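Local coordinates for Polyphosphate:AMP phosphotransferase (Meiothermus ruber H328, PDB 5O6M), which transfers phosphate from inorganic polyphosphate to nucleotides, converting AMP to ADP and ADP to ATP, at residues R145-H148 with I149-E153; R201-D204 with R205-A209. The protein carries 1 engineered substitution. All blocks are in the same frame, centred on the assembly; numbering follows the deposited sequence.

In the fold
Both contacts are i to i+4 turns of helices in one PPK2 domain, a P-loop kinase fold built on a parallel five-stranded sheet. Interaction 1 comes first along the chain, in helix 145-158, just ahead of strand 161-169; interaction 2 follows where helix 203-217 begins, before strand 224-228, outermost within this chain. Their centres lie about 22 Å apart and their nearest atoms about 5 Å, without touching. The two helices nonetheless meet further along, since Tyr146 and Ile149 pack on helix 203-217. Each contact has a side chain within about 7 Å of the bound ATP, yet their settings differ: 145-153 faces a second subunit, whereas no other chain of the assembly touches 201-209.

Interaction 1. Residues R145-H148 with I149-E153; sequences RYRH and IREFE
Arg145 to Phe152 make a local contact within the opening turns of helix 145-158, where backbone bonds set the pitch and Arg150 folds back over the preceding turn. Four successive i to i+4 bonds join the turns; the shortest, from Phe152 N to His148 O, is 2.8 Å, and the straightest, from Arg150 N to Tyr146 O, has an N-H...O angle of 171°. A bend at chi3 (-57°) turns the Arg150 guanidinium back toward the helix, one face over Tyr146 O and NH2 3.6 Å from Arg147 CA, while NH1 forms a salt bridge with Glu216. With Arg150 replaced by an alanine, Glu216 would probably be left without this charged partner, and the Tyr146-Arg147 backbone without its flat cover. Elsewhere on the helix, Ile149 CG1 lies 3.2 Å from Arg145 O. The side chains of Arg147 and Glu151 come closest through their stems, CG to CG 4.5 Å; the charged end of each instead forms a salt bridge to the second subunit, Arg147 with its Glu151 and Glu151 with its Arg147. Helix 145-158 thus lies between two neighbours: Tyr146 and Ile149 pack against helix 203-217, and His148 meets Met155 of the second subunit.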
# COMPACT_ATOMS: atom_id res chain seq x y z
N ARG D 145 -6.33 3.07 24.70
CA ARG D 145 -6.62 3.45 23.33
C ARG D 145 -7.51 4.68 23.22
O ARG D 145 -7.47 5.36 22.19
CB ARG D 145 -7.24 2.27 22.59
CG ARG D 145 -6.25 1.12 22.44
CD ARG D 145 -6.84 -0.10 21.78
NE ARG D 145 -5.80 -1.10 21.55
CZ ARG D 145 -6.00 -2.26 20.93
NH1 ARG D 145 -7.21 -2.57 20.49
NH2 ARG D 145 -4.99 -3.11 20.76
N TYR D 146 -8.30 5.01 24.25
CA TYR D 146 -9.07 6.25 24.20
C TYR D 146 -8.14 7.44 24.05
O TYR D 146 -8.41 8.37 23.28
CB TYR D 146 -9.93 6.39 25.46
CG TYR D 146 -10.88 5.25 25.69
CD1 TYR D 146 -11.96 5.03 24.83
CD2 TYR D 146 -10.71 4.37 26.75
CE1 TYR D 146 -12.83 3.98 25.04
CE2 TYR D 146 -11.57 3.32 26.97
CZ TYR D 146 -12.63 3.13 26.11
OH TYR D 146 -13.50 2.08 26.32
N ARG D 147 -7.02 7.42 24.77
CA ARG D 147 -6.02 8.47 24.64
C ARG D 147 -5.41 8.48 23.24
O ARG D 147 -5.36 9.52 22.58
CB ARG D 147 -4.94 8.28 25.69
CG ARG D 147 -3.68 9.07 25.43
CD ARG D 147 -3.45 10.14 26.46
NE ARG D 147 -2.03 10.47 26.53
CZ ARG D 147 -1.55 11.58 27.08
NH1 ARG D 147 -0.25 11.81 27.09
NH2 ARG D 147 -2.38 12.48 27.61
N HIS D 148 -4.96 7.31 22.78
CA HIS D 148 -4.41 7.19 21.43
C HIS D 148 -5.32 7.84 20.40
O HIS D 148 -4.86 8.57 19.51
CB HIS D 148 -4.22 5.71 21.08
CG HIS D 148 -3.36 4.96 22.04
ND1 HIS D 148 -3.32 3.58 22.07
CD2 HIS D 148 -2.51 5.39 23.01
CE1 HIS D 148 -2.48 3.19 23.02
NE2 HIS D 148 -1.97 4.27 23.60
N ILE D 149 -6.62 7.58 20.50
CA ILE D 149 -7.56 8.02 19.47
C ILE D 149 -7.76 9.53 19.53
O ILE D 149 -7.76 10.21 18.50
CB ILE D 149 -8.89 7.26 19.62
CG1 ILE D 149 -8.68 5.78 19.27
CG2 ILE D 149 -9.98 7.90 18.75
CD1 ILE D 149 -9.91 4.92 19.44
N ARG D 150 -7.94 10.08 20.74
CA ARG D 150 -8.05 11.53 20.87
C ARG D 150 -6.86 12.22 20.23
O ARG D 150 -7.01 13.22 19.52
CB ARG D 150 -8.19 11.93 22.34
CG ARG D 150 -9.56 11.71 22.94
CD ARG D 150 -9.68 12.40 24.29
NE ARG D 150 -8.64 11.95 25.22
CZ ARG D 150 -8.78 10.94 26.07
NH1 ARG D 150 -9.92 10.26 26.12
NH2 ARG D 150 -7.78 10.61 26.87
N GLU D 151 -5.65 11.70 20.47
CA GLU D 151 -4.44 12.33 19.97
C GLU D 151 -4.26 12.07 18.49
O GLU D 151 -3.77 12.94 17.76
CB GLU D 151 -3.23 11.83 20.76
CG GLU D 151 -3.26 12.20 22.23
CD GLU D 151 -3.39 13.69 22.45
OE1 GLU D 151 -4.04 14.11 23.43
OE2 GLU D 151 -2.85 14.46 21.63
N PHE D 152 -4.63 10.88 18.03
CA PHE D 152 -4.59 10.60 16.60
C PHE D 152 -5.52 11.54 15.84
O PHE D 152 -5.12 12.14 14.83
CB PHE D 152 -4.98 9.14 16.34
CG PHE D 152 -5.13 8.79 14.89
CD1 PHE D 152 -4.06 8.93 14.02
CD2 PHE D 152 -6.33 8.31 14.40
CE1 PHE D 152 -4.19 8.60 12.68
CE2 PHE D 152 -6.47 7.98 13.06
CZ PHE D 152 -5.39 8.13 12.20
N GLU D 153 -6.75 11.70 16.33
CA GLU D 153 -7.69 12.60 15.67
C GLU D 153 -7.28 14.06 15.83
O GLU D 153 -7.51 14.87 14.93
CB GLU D 153 -9.11 12.35 16.18
CG GLU D 153 -9.65 10.99 15.76
CD GLU D 153 -11.04 10.69 16.32
OE1 GLU D 153 -11.58 11.55 17.04
OE2 GLU D 153 -11.57 9.59 16.04

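Interaction 2. Residues R201-D204 with R205-A209; sequences RLWD and RYQEA
The first turn of helix 203-217 provides this contact, with Leu202 at the N-cap position and Trp203 stacked against Gln207 one turn on. Gln207 CG sits over the five-membered ring of Trp203 in a CH-pi contact, 3.7 Å from the ring centroid. Beyond CG the amide runs on across the same face, its plane only 13° from that of the indole, and NE2 ends 3.6 Å from Trp203 CZ2 near the rim. Two torsions bring the groups together: Trp203 carries CG opposite its backbone nitrogen (chi1 173°), and Gln207 bends at chi2 (-77°), which brings its amide over the indole. The backbone ties the same pair, Gln207 N bonding Trp203 O at 2.9 Å.

Leu202 serves two partners. Its O accepts a bond of 3.1 Å from Tyr206 N, while CB touches Tyr206 CD1 at 4.0 Å. Its CD2 meets the edge of the Arg205 guanidinium, 3.6 Å from NE. Glu208 N to Asp204 O, 3.0 Å, continues the i to i+4 series.

The phenol of Tyr206 bonds Asp199 in the preceding helix 195-201, and its ring packs on Val130 and Val133 of helix 130-133; Val130 belongs to the ATP pocket. Trp203 rests instead on Lys172 and Gln175 of helix 172-183, so this first turn bridges several neighbouring helices.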
# COMPACT_ATOMS: atom_id res chain seq x y z
N ARG D 201 -26.82 -10.85 21.54
CA ARG D 201 -26.89 -11.34 22.91
C ARG D 201 -26.06 -10.48 23.86
O ARG D 201 -26.37 -10.41 25.06
CB ARG D 201 -26.45 -12.80 22.93
CG ARG D 201 -26.33 -13.45 24.29
CD ARG D 201 -25.73 -14.83 24.12
NE ARG D 201 -24.35 -14.76 23.67
CZ ARG D 201 -23.31 -14.49 24.45
NH1 ARG D 201 -23.49 -14.28 25.75
NH2 ARG D 201 -22.09 -14.45 23.94
N LEU D 202 -25.02 -9.81 23.35
CA LEU D 202 -24.18 -8.90 24.12
C LEU D 202 -24.62 -7.44 23.99
O LEU D 202 -23.80 -6.54 24.20
CB LEU D 202 -22.72 -9.04 23.68
CG LEU D 202 -21.98 -10.34 23.97
CD1 LEU D 202 -20.75 -10.45 23.08
CD2 LEU D 202 -21.58 -10.41 25.43
N TRP D 203 -25.88 -7.19 23.63
CA TRP D 203 -26.33 -5.82 23.34
C TRP D 203 -25.88 -4.82 24.40
O TRP D 203 -25.37 -3.74 24.08
CB TRP D 203 -27.85 -5.80 23.20
CG TRP D 203 -28.42 -4.42 23.07
CD1 TRP D 203 -28.73 -3.56 24.09
CD2 TRP D 203 -28.79 -3.75 21.86
NE1 TRP D 203 -29.25 -2.39 23.59
CE2 TRP D 203 -29.30 -2.48 22.22
CE3 TRP D 203 -28.74 -4.09 20.51
CZ2 TRP D 203 -29.74 -1.56 21.28
CZ3 TRP D 203 -29.18 -3.17 19.57
CH2 TRP D 203 -29.68 -1.92 19.96
N ASP D 204 -26.06 -5.16 25.68
CA ASP D 204 -25.80 -4.18 26.73
C ASP D 204 -24.32 -3.88 26.88
O ASP D 204 -23.93 -2.73 27.09
CB ASP D 204 -26.40 -4.65 28.06
CG ASP D 204 -27.91 -4.70 28.03
OD1 ASP D 204 -28.53 -3.73 27.55
OD2 ASP D 204 -28.49 -5.72 28.48
N ARG D 205 -23.47 -4.91 26.78
CA ARG D 205 -22.03 -4.65 26.86
C ARG D 205 -21.56 -3.79 25.69
O ARG D 205 -20.66 -2.96 25.87
CB ARG D 205 -21.26 -5.96 26.92
CG ARG D 205 -21.37 -6.69 28.25
CD ARG D 205 -20.22 -7.66 28.45
NE ARG D 205 -20.67 -9.03 28.63
CZ ARG D 205 -20.76 -9.65 29.80
NH1 ARG D 205 -21.18 -10.91 29.87
NH2 ARG D 205 -20.42 -9.01 30.92
N TYR D 206 -22.16 -3.95 24.51
CA TYR D 206 -21.83 -3.08 23.38
C TYR D 206 -22.30 -1.65 23.63
O TYR D 206 -21.56 -0.70 23.34
CB TYR D 206 -22.43 -3.62 22.09
CG TYR D 206 -21.53 -4.57 21.32
CD1 TYR D 206 -21.79 -5.93 21.27
CD2 TYR D 206 -20.41 -4.09 20.66
CE1 TYR D 206 -20.96 -6.79 20.57
CE2 TYR D 206 -19.57 -4.94 19.96
CZ TYR D 206 -19.85 -6.29 19.92
OH TYR D 206 -19.02 -7.14 19.22
N GLN D 207 -23.52 -1.47 24.15
CA GLN D 207 -24.00 -0.13 24.44
C GLN D 207 -23.09 0.58 25.43
O GLN D 207 -22.83 1.78 25.29
CB GLN D 207 -25.43 -0.18 24.97
CG GLN D 207 -26.43 -0.76 23.98
CD GLN D 207 -26.82 0.23 22.90
OE1 GLN D 207 -27.44 1.26 23.17
NE2 GLN D 207 -26.44 -0.06 21.66
N GLU D 208 -22.60 -0.14 26.44
CA GLU D 208 -21.68 0.45 27.40
C GLU D 208 -20.38 0.88 26.72
O GLU D 208 -19.85 1.96 26.99
CB GLU D 208 -21.40 -0.53 28.53
CG GLU D 208 -22.62 -0.82 29.39
CD GLU D 208 -22.43 -2.01 30.30
OE1 GLU D 208 -21.35 -2.63 30.27
OE2 GLU D 208 -23.38 -2.34 31.05
N ALA D 209 -19.85 0.03 25.83
CA ALA D 209 -18.62 0.38 25.13
C ALA D 209 -18.81 1.63 24.27
O ALA D 209 -17.93 2.49 24.21
CB ALA D 209 -18.15 -0.80 24.28